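Local coordinates for putative oxidoreductase (Yersinia pestis, PDB 3KUX), which is a putative oxidoreductase that probably uses a nicotinamide dinucleotide cofactor bound to its N-terminal Rossmann domain, at residues M204-H216 against R225-E237. Sequence-based numbering, arbitrary orientation.
Sequences MLRPGSQSVDYFH and RVVLHSTVLAAAE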
# COMPACT_ATOMS: atom_id res chain seq x y z
N MSE A 204 8.99 -6.05 -20.90
CA MSE A 204 8.95 -4.71 -21.46
C MSE A 204 8.27 -4.78 -22.82
O MSE A 204 8.91 -5.09 -23.83
CB MSE A 204 10.34 -4.12 -21.58
CG MSE A 204 10.87 -3.59 -20.27
SE MSE A 204 12.55 -2.63 -20.49
CE MSE A 204 12.19 -1.80 -22.22
N LEU A 205 6.98 -4.50 -22.83
CA LEU A 205 6.16 -4.68 -24.02
C LEU A 205 5.95 -3.38 -24.78
O LEU A 205 5.62 -3.39 -25.96
CB LEU A 205 4.81 -5.29 -23.64
CG LEU A 205 4.74 -6.81 -23.56
CD1 LEU A 205 6.10 -7.40 -23.25
CD2 LEU A 205 3.69 -7.24 -22.53
N ARG A 206 6.14 -2.26 -24.09
CA ARG A 206 6.00 -0.95 -24.71
C ARG A 206 7.30 -0.48 -25.35
O ARG A 206 8.31 -0.33 -24.66
CB ARG A 206 5.53 0.08 -23.70
CG ARG A 206 5.42 1.48 -24.26
CD ARG A 206 5.00 2.46 -23.20
NE ARG A 206 5.84 2.31 -22.02
CZ ARG A 206 5.58 2.88 -20.84
NH1 ARG A 206 4.51 3.64 -20.69
NH2 ARG A 206 6.40 2.68 -19.82
N PRO A 207 7.29 -0.24 -26.67
CA PRO A 207 8.46 0.35 -27.33
C PRO A 207 8.80 1.68 -26.69
O PRO A 207 7.93 2.55 -26.57
CB PRO A 207 7.97 0.58 -28.77
CG PRO A 207 6.86 -0.41 -28.96
CD PRO A 207 6.19 -0.51 -27.61
N GLY A 208 10.04 1.84 -26.24
CA GLY A 208 10.45 3.07 -25.59
C GLY A 208 10.51 2.98 -24.08
O GLY A 208 11.05 3.87 -23.42
N SER A 209 9.93 1.92 -23.52
CA SER A 209 10.02 1.68 -22.08
C SER A 209 11.48 1.57 -21.65
O SER A 209 12.31 1.04 -22.38
CB SER A 209 9.26 0.41 -21.68
OG SER A 209 7.86 0.64 -21.61
N GLN A 210 11.79 2.09 -20.46
CA GLN A 210 13.15 2.01 -19.93
C GLN A 210 13.23 1.02 -18.78
O GLN A 210 14.30 0.49 -18.48
CB GLN A 210 13.64 3.40 -19.49
CG GLN A 210 13.96 4.35 -20.65
CD GLN A 210 15.09 3.83 -21.54
OE1 GLN A 210 16.00 3.15 -21.07
NE2 GLN A 210 15.02 4.15 -22.83
N SER A 211 12.09 0.77 -18.14
CA SER A 211 12.01 -0.16 -17.02
C SER A 211 10.95 -1.21 -17.31
O SER A 211 10.25 -1.13 -18.32
CB SER A 211 11.63 0.60 -15.76
OG SER A 211 11.93 1.97 -15.89
N VAL A 212 10.83 -2.18 -16.41
CA VAL A 212 9.78 -3.18 -16.54
C VAL A 212 8.43 -2.48 -16.68
O VAL A 212 8.10 -1.60 -15.88
CB VAL A 212 9.76 -4.13 -15.33
CG1 VAL A 212 8.64 -5.15 -15.47
CG2 VAL A 212 11.10 -4.83 -15.18
N ASP A 213 7.67 -2.86 -17.70
CA ASP A 213 6.36 -2.25 -17.95
C ASP A 213 5.28 -3.32 -18.01
O ASP A 213 4.17 -3.05 -18.48
CB ASP A 213 6.38 -1.44 -19.25
CG ASP A 213 6.44 -2.33 -20.49
OD1 ASP A 213 6.03 -3.50 -20.40
OD2 ASP A 213 6.89 -1.85 -21.55
N TYR A 214 5.61 -4.52 -17.56
CA TYR A 214 4.70 -5.65 -17.58
C TYR A 214 5.14 -6.69 -16.56
O TYR A 214 6.33 -6.95 -16.42
CB TYR A 214 4.70 -6.29 -18.98
CG TYR A 214 4.01 -7.64 -19.07
CD1 TYR A 214 2.68 -7.75 -19.48
CD2 TYR A 214 4.69 -8.82 -18.78
CE1 TYR A 214 2.05 -8.98 -19.57
CE2 TYR A 214 4.07 -10.05 -18.87
CZ TYR A 214 2.76 -10.13 -19.27
OH TYR A 214 2.14 -11.36 -19.36
N PHE A 215 4.19 -7.27 -15.84
CA PHE A 215 4.50 -8.40 -14.96
C PHE A 215 3.31 -9.30 -14.73
O PHE A 215 2.18 -8.84 -14.59
CB PHE A 215 5.12 -7.94 -13.63
CG PHE A 215 4.13 -7.44 -12.62
CD1 PHE A 215 3.25 -8.31 -12.00
CD2 PHE A 215 4.10 -6.10 -12.26
CE1 PHE A 215 2.34 -7.85 -11.05
CE2 PHE A 215 3.19 -5.63 -11.32
CZ PHE A 215 2.32 -6.51 -10.71
N HIS A 216 3.58 -10.60 -14.69
CA HIS A 216 2.55 -11.62 -14.51
C HIS A 216 3.06 -12.62 -13.47
O HIS A 216 3.95 -13.41 -13.75
CB HIS A 216 2.28 -12.30 -15.85
CG HIS A 216 1.09 -13.21 -15.84
ND1 HIS A 216 1.20 -14.58 -15.82
CD2 HIS A 216 -0.24 -12.94 -15.86
CE1 HIS A 216 -0.00 -15.12 -15.83
NE2 HIS A 216 -0.90 -14.15 -15.85
N ARG A 225 -4.71 -21.14 -6.64
CA ARG A 225 -3.81 -20.32 -7.45
C ARG A 225 -4.14 -18.83 -7.31
O ARG A 225 -5.31 -18.44 -7.28
CB ARG A 225 -3.86 -20.71 -8.92
CG ARG A 225 -3.48 -22.15 -9.22
CD ARG A 225 -2.06 -22.48 -8.79
NE ARG A 225 -2.05 -23.80 -8.15
CZ ARG A 225 -1.77 -24.94 -8.77
NH1 ARG A 225 -1.46 -24.94 -10.05
NH2 ARG A 225 -1.80 -26.08 -8.10
N VAL A 226 -3.10 -18.01 -7.22
CA VAL A 226 -3.25 -16.56 -7.19
C VAL A 226 -2.48 -15.92 -8.34
O VAL A 226 -1.28 -16.15 -8.49
CB VAL A 226 -2.73 -15.99 -5.86
CG1 VAL A 226 -2.56 -14.48 -5.97
CG2 VAL A 226 -3.66 -16.35 -4.72
N VAL A 227 -3.16 -15.14 -9.17
CA VAL A 227 -2.49 -14.49 -10.29
C VAL A 227 -2.49 -12.97 -10.14
O VAL A 227 -3.55 -12.34 -10.10
CB VAL A 227 -3.12 -14.88 -11.64
CG1 VAL A 227 -2.50 -14.06 -12.78
CG2 VAL A 227 -2.92 -16.36 -11.90
N LEU A 228 -1.29 -12.39 -10.05
CA LEU A 228 -1.15 -10.95 -9.95
C LEU A 228 -0.58 -10.44 -11.27
O LEU A 228 0.39 -11.00 -11.77
CB LEU A 228 -0.22 -10.57 -8.80
CG LEU A 228 -0.38 -11.31 -7.48
CD1 LEU A 228 0.61 -10.79 -6.44
CD2 LEU A 228 -1.81 -11.22 -6.96
N HIS A 229 -1.18 -9.39 -11.82
CA HIS A 229 -0.84 -8.98 -13.17
C HIS A 229 -0.92 -7.46 -13.36
O HIS A 229 -1.84 -6.82 -12.86
CB HIS A 229 -1.76 -9.69 -14.17
CG HIS A 229 -1.42 -9.43 -15.61
ND1 HIS A 229 -1.07 -10.44 -16.48
CD2 HIS A 229 -1.38 -8.28 -16.32
CE1 HIS A 229 -0.82 -9.92 -17.67
NE2 HIS A 229 -1.00 -8.61 -17.60
N SER A 230 0.03 -6.90 -14.09
CA SER A 230 -0.06 -5.49 -14.47
C SER A 230 0.55 -5.22 -15.84
O SER A 230 1.36 -6.02 -16.34
CB SER A 230 0.58 -4.60 -13.41
OG SER A 230 0.17 -3.26 -13.57
N THR A 231 0.17 -4.10 -16.45
CA THR A 231 0.65 -3.75 -17.78
C THR A 231 0.32 -2.29 -18.10
O THR A 231 -0.62 -1.72 -17.54
CB THR A 231 0.01 -4.65 -18.85
OG1 THR A 231 0.54 -4.33 -20.14
CG2 THR A 231 -1.50 -4.45 -18.88
N VAL A 232 1.09 -1.68 -19.00
CA VAL A 232 0.84 -0.31 -19.44
C VAL A 232 0.27 -0.26 -20.85
O VAL A 232 0.05 0.82 -21.40
CB VAL A 232 2.12 0.56 -19.41
CG1 VAL A 232 2.65 0.70 -18.00
CG2 VAL A 232 3.19 -0.02 -20.35
N LEU A 233 0.03 -1.43 -21.44
CA LEU A 233 -0.57 -1.50 -22.76
C LEU A 233 -1.86 -2.31 -22.73
O LEU A 233 -1.92 -3.43 -23.25
CB LEU A 233 0.40 -2.11 -23.76
CG LEU A 233 1.53 -1.20 -24.23
CD1 LEU A 233 2.37 -1.92 -25.26
CD2 LEU A 233 0.95 0.09 -24.81
N ALA A 234 -2.89 -1.75 -22.11
CA ALA A 234 -4.20 -2.36 -22.07
C ALA A 234 -5.27 -1.30 -22.33
O ALA A 234 -5.84 -0.74 -21.41
CB ALA A 234 -4.42 -3.02 -20.73
N ALA A 235 -5.52 -1.03 -23.61
CA ALA A 235 -6.51 -0.04 -24.00
C ALA A 235 -7.87 -0.34 -23.38
O ALA A 235 -8.55 0.56 -22.87
CB ALA A 235 -6.62 0.02 -25.52
N ALA A 236 -8.27 -1.61 -23.43
CA ALA A 236 -9.56 -2.02 -22.88
C ALA A 236 -9.46 -2.28 -21.38
O ALA A 236 -8.52 -2.90 -20.89
CB ALA A 236 -10.09 -3.25 -23.60
N GLU A 237 -10.45 -1.79 -20.64
CA GLU A 237 -10.51 -2.00 -19.21
C GLU A 237 -10.67 -3.49 -18.91
O GLU A 237 -11.53 -4.15 -19.50
CB GLU A 237 -11.68 -1.20 -18.64
CG GLU A 237 -11.70 -1.08 -17.13
CD GLU A 237 -12.29 0.24 -16.65
OE1 GLU A 237 -13.05 0.87 -17.42
OE2 GLU A 237 -11.97 0.66 -15.51
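F215 and S230 form the hydrogen-bonded pair where strands 214-216 and 225-231 run antiparallel at 169°, F215 N meeting S230 O at 3.1 Å and S230 N meeting F215 O at 2.9 Å. This is the open end of a beta hairpin in the mixed sheet of the C-terminal alpha/beta domain; the sheet packs one face, that of F215, L228 and S230, on helix 176-192. On that helix side F215 CG sits between the backbone N and the carbonyl carbon (chi1 80°), and the ring leans back over the partner strand. S230 CB lies over its face in a CH-pi contact, 4.0 Å from the centroid, while L228 O comes to its edge; W177 meets the ring edge-to-face. S230 OG turns elsewhere, to F155 O on the next strand.

The opposite face carries an aromatic cluster of Y214, H216 and H229. The Y214 and H229 rings stand nearly perpendicular, planes at 88°, with Y214 CE1 3.6 Å from H229 CE1. H216 NE2 reaches V227 CG1, and H154 stacks on H229.

Just past the last bridge, V232 N makes a weak hydrogen bond to D213 O, while T231 OG1 accepts from L233 N in an ST turn. V232 CG2 packs against D213 CB and sits over the centre of the R206 guanidinium, 3.7 Å above its plane. R206 NE, bonding nearly in that plane, grips S209 OG, and R206 NH1 continues to R159 O, so the flat group is fixed beneath the valine. The D213 carboxylate gathers the loop: OD1 receives L205 N through its syn lone pair, and OD2 takes R206 N on its syn side, tilted out of the carboxylate plane, and, through its anti lone pair, the hydroxyl S209 OG at 2.7 Å.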